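Local atomic coordinates of nuclease (Salmonella phage SETP3, PDB entry 4QBN), a protein that probably acts as a magnesium-dependent nuclease, hydrolysing phosphodiester bonds of nucleic acids through its VRR-NUC domain. Residues Thr2-Val7 and Val48-Asp53; Val44-Glu49 and Asn75-Gly80. All blocks are in the same frame, centred on the assembly; numbering follows the deposited sequence.

Contact 1 (Thr2-Val7 and Val48-Asp53); sequences TKEGRV and VEVKKD
Two valines pack the first turn of helix 3-17 against the end of strand 44-50. Val-50 CG1 lies against both CG1 (3.7 Å) and CB of Val-7, the two side chains crossing obliquely, each with its CG1 anti to its own backbone N. Val-50 CG1 also lies 3.7 Å from Glu-4 O, so it sits against the helix backbone as well. Phe-82 and Val-85 of helix 82-92 pack on Val-7. Farther out, Lys-3 CB rests 3.7 Å from Lys-52 O, while both lysine chains lead away from the interface.

The polar part is built around Glu-4. With CG anti to the backbone N (chi1 -170°), the extended side chain reaches across the Val-50 to Lys-52 backbone, its CG and CD against Val-50 O. Its OE2 comes within 3.3 Å of Val-50 O, two acceptors facing each other. At 5.1 Å from Glu-4 OE2, too long for a salt bridge, Lys-51 NZ may still temper the charge.

Within 2-7, Thr-2 is the helix N-cap: its OG1 accepts from Gly-5 N at 2.9 Å.

Helix 3-17 thus brings Glu-4 up to the strand end where Glu-49 and Lys-51 form the E-x-K part of the PD-(D/E)XK motif, probably at the border of the metal site. The approach of carboxylate and carbonyl oxygen would be consistent with a shared cation or a raised proton affinity of Glu-4.

Contact 2 (Val44-Glu49 and Asn75-Gly80); sequences VIWFVE and NVFVVG
Strands 44-50 and 75-79 run parallel, their short axes 4.7 Å apart at 26°, with Phe-47 paired to Val-76, Val-48 to Phe-77 and Glu-49 to Val-78. The tight part is the inner ladder. It starts with Phe-47 N donating to Asn-75 O at 3.0 Å. Phe-77 N gives its hydrogen to Phe-47 O at 2.9 Å, nearly along the C=O axis, and Phe-77 O in turn receives Glu-49 N at 2.9 Å with an N-H...O angle of 170°. Val-79 N carries the ladder on to Glu-49 O.

On the face carrying Trp-46, Val-48 and Phe-77, the Phe-77 ring stands edge-to-face on the indole, planes 70° apart. Its CE2 atom lies over the five-membered ring, 3.7 Å from Trp-46 CD2. Both rings have CG anti to the carbonyl carbon, and Leu-88 of helix 82-92 packs against both. On the other face Phe-47 CB meets Val-76 CG2, and Phe-69 of helix 60-71 sets its ring edge-to-face with that of Phe-47.

The Asn-75 end is looser and partly exposed. Asn-75 ND2 reaches Ile-45 O at 3.2 Å from above the carbonyl plane, although that oxygen lies almost in the plane of the amide. A water donates to the same Ile-45 O at 2.8 Å and accepts from Asn-75 N, bridging the strands beyond the last backbone bond. Ala-74 of the second subunit packs on Ile-45 nearby.

Adjacent parallel strands joined through helix 60-71 form the beta-alpha-beta unit of the PD-(D/E)XK nuclease fold, to which VRR-NUC domains belong.

How the contacts relate
Strand 44-50 carries both contacts, whose centres lie 13 Å apart; Val-48 and Glu-49 belong to each. The parallel pairing of contact 2 carries on into contact 1 through a probable hydrogen bond from Lys-51 N to Val-79 O, 2.8 Å, and Val-7 CG2 comes within 4.3 Å of Gly-80 O. Asp-35, Glu-49 and Lys-51 match the PD-(D/E)XK signature, and Asp-35 N donates to Glu-49 OE1. Glu-4 OE2 of contact 1 stands 5.9 Å from Glu-49 OE2, so the helix start probably adds an acidic group to the same site. A sulfate ion, probably from the crystallisation liquor, lies about 5 Å from the Glu-49 side chain; it may mark where a phosphate could bind.

Contact 1 (Thr2-Val7 and Val48-Asp53)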
# COMPACT_ATOMS: atom_id res chain seq x y z
N THR A 2 1.56 -23.80 -5.62
CA THR A 2 0.16 -23.81 -5.99
C THR A 2 0.16 -23.06 -7.35
O THR A 2 1.13 -22.32 -7.65
CB THR A 2 -0.71 -23.10 -4.90
OG1 THR A 2 -0.33 -21.73 -4.76
CG2 THR A 2 -0.49 -23.76 -3.56
N LYS A 3 -0.89 -23.17 -8.17
CA LYS A 3 -0.90 -22.38 -9.40
C LYS A 3 -0.79 -20.89 -9.10
O LYS A 3 -0.03 -20.15 -9.76
CB LYS A 3 -2.18 -22.61 -10.21
CG LYS A 3 -2.29 -23.99 -10.86
CD LYS A 3 -3.63 -24.17 -11.59
CE LYS A 3 -3.71 -25.54 -12.30
NZ LYS A 3 -3.60 -26.65 -11.30
N GLU A 4 -1.52 -20.45 -8.08
CA GLU A 4 -1.59 -19.06 -7.73
C GLU A 4 -0.22 -18.65 -7.22
O GLU A 4 0.27 -17.55 -7.50
CB GLU A 4 -2.67 -18.91 -6.65
CG GLU A 4 -3.08 -17.51 -6.28
CD GLU A 4 -4.45 -17.51 -5.59
OE1 GLU A 4 -5.30 -18.38 -5.94
OE2 GLU A 4 -4.68 -16.68 -4.68
N GLY A 5 0.41 -19.53 -6.45
CA GLY A 5 1.76 -19.27 -5.94
C GLY A 5 2.81 -19.10 -7.03
O GLY A 5 3.68 -18.26 -6.89
N ARG A 6 2.73 -19.89 -8.11
CA ARG A 6 3.68 -19.77 -9.23
C ARG A 6 3.52 -18.46 -9.99
O ARG A 6 4.54 -17.84 -10.39
CB ARG A 6 3.52 -20.95 -10.20
CG ARG A 6 4.28 -22.18 -9.71
CD ARG A 6 3.41 -23.39 -9.56
NE ARG A 6 2.62 -23.72 -10.74
CZ ARG A 6 1.75 -24.73 -10.78
NH1 ARG A 6 1.57 -25.51 -9.72
NH2 ARG A 6 1.07 -24.99 -11.89
N VAL A 7 2.28 -18.04 -10.22
CA VAL A 7 2.06 -16.77 -10.91
C VAL A 7 2.56 -15.65 -10.01
O VAL A 7 3.11 -14.65 -10.48
CB VAL A 7 0.59 -16.55 -11.25
CG1 VAL A 7 0.35 -15.12 -11.89
CG2 VAL A 7 0.11 -17.69 -12.18
N VAL A 48 -1.57 -5.37 -6.78
CA VAL A 48 -1.81 -6.47 -7.73
C VAL A 48 -2.44 -7.67 -7.04
O VAL A 48 -1.92 -8.18 -6.05
CB VAL A 48 -0.48 -6.90 -8.40
CG1 VAL A 48 -0.74 -8.11 -9.34
CG2 VAL A 48 0.05 -5.71 -9.21
N GLU A 49 -3.58 -8.16 -7.58
CA GLU A 49 -4.23 -9.30 -7.00
C GLU A 49 -3.88 -10.49 -7.89
O GLU A 49 -3.93 -10.34 -9.08
CB GLU A 49 -5.75 -9.07 -7.02
CG GLU A 49 -6.52 -10.27 -6.48
CD GLU A 49 -6.55 -10.36 -4.92
OE1 GLU A 49 -5.99 -9.46 -4.24
OE2 GLU A 49 -7.10 -11.35 -4.37
N VAL A 50 -3.50 -11.63 -7.33
CA VAL A 50 -3.10 -12.74 -8.17
C VAL A 50 -4.05 -13.91 -8.02
O VAL A 50 -4.37 -14.30 -6.89
CB VAL A 50 -1.67 -13.20 -7.81
CG1 VAL A 50 -1.29 -14.37 -8.70
CG2 VAL A 50 -0.71 -12.04 -7.95
N LYS A 51 -4.51 -14.47 -9.15
CA LYS A 51 -5.43 -15.60 -9.12
C LYS A 51 -4.84 -16.82 -9.81
O LYS A 51 -3.82 -16.74 -10.49
CB LYS A 51 -6.74 -15.24 -9.83
CG LYS A 51 -7.46 -14.00 -9.22
CD LYS A 51 -7.64 -14.11 -7.69
CE LYS A 51 -8.79 -15.04 -7.45
NZ LYS A 51 -9.32 -15.19 -6.04
N LYS A 52 -5.49 -17.96 -9.64
CA LYS A 52 -4.93 -19.23 -10.11
C LYS A 52 -5.02 -19.44 -11.62
O LYS A 52 -4.29 -20.27 -12.19
CB LYS A 52 -5.61 -20.39 -9.37
CG LYS A 52 -7.04 -20.58 -9.78
CD LYS A 52 -7.76 -21.57 -8.86
CE LYS A 52 -9.24 -21.59 -9.19
NZ LYS A 52 -9.52 -22.20 -10.53
N ASP A 53 -5.98 -18.76 -12.25
CA ASP A 53 -6.17 -18.85 -13.71
C ASP A 53 -6.93 -17.65 -14.23
O ASP A 53 -7.37 -16.80 -13.43
CB ASP A 53 -6.83 -20.18 -14.15
CG ASP A 53 -8.31 -20.31 -13.75
OD1 ASP A 53 -9.02 -19.30 -13.57
OD2 ASP A 53 -8.78 -21.47 -13.63

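Contact 2 (Val44-Glu49 and Asn75-Gly80)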
# COMPACT_ATOMS: atom_id res chain seq x y z
N VAL A 44 5.80 5.10 -8.78
CA VAL A 44 4.64 4.35 -9.33
C VAL A 44 4.19 3.27 -8.36
O VAL A 44 4.98 2.42 -7.94
CB VAL A 44 5.03 3.76 -10.70
CG1 VAL A 44 3.94 2.79 -11.21
CG2 VAL A 44 5.20 4.91 -11.62
N ILE A 45 2.91 3.30 -7.94
CA ILE A 45 2.50 2.33 -6.92
C ILE A 45 1.42 1.44 -7.55
O ILE A 45 0.43 1.98 -8.03
CB ILE A 45 1.83 3.05 -5.75
CG1 ILE A 45 2.71 4.18 -5.18
CG2 ILE A 45 1.47 2.06 -4.63
CD1 ILE A 45 3.99 3.67 -4.60
N TRP A 46 1.60 0.13 -7.52
CA TRP A 46 0.57 -0.79 -8.10
C TRP A 46 0.13 -1.71 -7.00
O TRP A 46 0.96 -2.16 -6.19
CB TRP A 46 1.15 -1.65 -9.23
CG TRP A 46 1.39 -0.93 -10.57
CD1 TRP A 46 1.23 0.39 -10.84
CD2 TRP A 46 1.87 -1.54 -11.75
NE1 TRP A 46 1.53 0.66 -12.19
CE2 TRP A 46 1.92 -0.54 -12.76
CE3 TRP A 46 2.22 -2.88 -12.07
CZ2 TRP A 46 2.31 -0.81 -14.10
CZ3 TRP A 46 2.60 -3.15 -13.43
CH2 TRP A 46 2.64 -2.12 -14.40
N PHE A 47 -1.14 -2.05 -7.02
CA PHE A 47 -1.65 -3.06 -6.12
C PHE A 47 -2.06 -4.18 -7.04
O PHE A 47 -2.82 -3.96 -7.97
CB PHE A 47 -2.88 -2.50 -5.39
CG PHE A 47 -2.51 -1.34 -4.49
CD1 PHE A 47 -2.06 -1.62 -3.19
CD2 PHE A 47 -2.61 -0.05 -4.92
CE1 PHE A 47 -1.68 -0.57 -2.36
CE2 PHE A 47 -2.24 1.04 -4.11
CZ PHE A 47 -1.77 0.75 -2.79
N VAL A 48 -1.57 -5.37 -6.78
CA VAL A 48 -1.81 -6.47 -7.73
C VAL A 48 -2.44 -7.67 -7.04
O VAL A 48 -1.92 -8.18 -6.05
CB VAL A 48 -0.48 -6.90 -8.40
CG1 VAL A 48 -0.74 -8.11 -9.34
CG2 VAL A 48 0.05 -5.71 -9.21
N GLU A 49 -3.58 -8.16 -7.58
CA GLU A 49 -4.23 -9.30 -7.00
C GLU A 49 -3.88 -10.49 -7.89
O GLU A 49 -3.93 -10.34 -9.08
CB GLU A 49 -5.75 -9.07 -7.02
CG GLU A 49 -6.52 -10.27 -6.48
CD GLU A 49 -6.55 -10.36 -4.92
OE1 GLU A 49 -5.99 -9.46 -4.24
OE2 GLU A 49 -7.10 -11.35 -4.37
N ASN A 75 -3.94 2.43 -8.78
CA ASN A 75 -3.72 1.40 -9.81
C ASN A 75 -3.94 0.04 -9.20
O ASN A 75 -3.18 -0.35 -8.33
CB ASN A 75 -2.25 1.46 -10.30
CG ASN A 75 -1.92 2.78 -10.98
OD1 ASN A 75 -2.66 3.17 -11.86
ND2 ASN A 75 -0.82 3.47 -10.57
N VAL A 76 -4.96 -0.70 -9.63
CA VAL A 76 -5.20 -2.02 -9.04
C VAL A 76 -5.41 -2.97 -10.20
O VAL A 76 -6.26 -2.71 -11.06
CB VAL A 76 -6.49 -2.01 -8.21
CG1 VAL A 76 -6.72 -3.38 -7.67
CG2 VAL A 76 -6.38 -0.94 -7.08
N PHE A 77 -4.66 -4.05 -10.22
CA PHE A 77 -4.69 -4.95 -11.39
C PHE A 77 -4.89 -6.34 -10.92
O PHE A 77 -4.49 -6.66 -9.84
CB PHE A 77 -3.34 -4.90 -12.12
CG PHE A 77 -3.03 -3.52 -12.61
CD1 PHE A 77 -3.80 -2.94 -13.61
CD2 PHE A 77 -2.00 -2.79 -12.04
CE1 PHE A 77 -3.54 -1.64 -14.06
CE2 PHE A 77 -1.71 -1.51 -12.52
CZ PHE A 77 -2.49 -0.95 -13.52
N VAL A 78 -5.53 -7.18 -11.75
CA VAL A 78 -5.73 -8.60 -11.38
C VAL A 78 -5.06 -9.45 -12.44
O VAL A 78 -5.24 -9.19 -13.64
CB VAL A 78 -7.22 -8.97 -11.37
CG1 VAL A 78 -7.37 -10.45 -10.96
CG2 VAL A 78 -7.99 -8.02 -10.40
N VAL A 79 -4.23 -10.41 -12.04
CA VAL A 79 -3.56 -11.25 -13.03
C VAL A 79 -3.72 -12.69 -12.64
O VAL A 79 -3.79 -13.02 -11.49
CB VAL A 79 -2.06 -10.91 -13.18
CG1 VAL A 79 -1.87 -9.46 -13.73
CG2 VAL A 79 -1.34 -11.12 -11.87
N GLY A 80 -3.82 -13.56 -13.62
CA GLY A 80 -4.05 -14.95 -13.27
C GLY A 80 -3.28 -15.91 -14.12
O GLY A 80 -3.60 -17.10 -14.18
O HOH W 1 -1.81 3.34 -7.04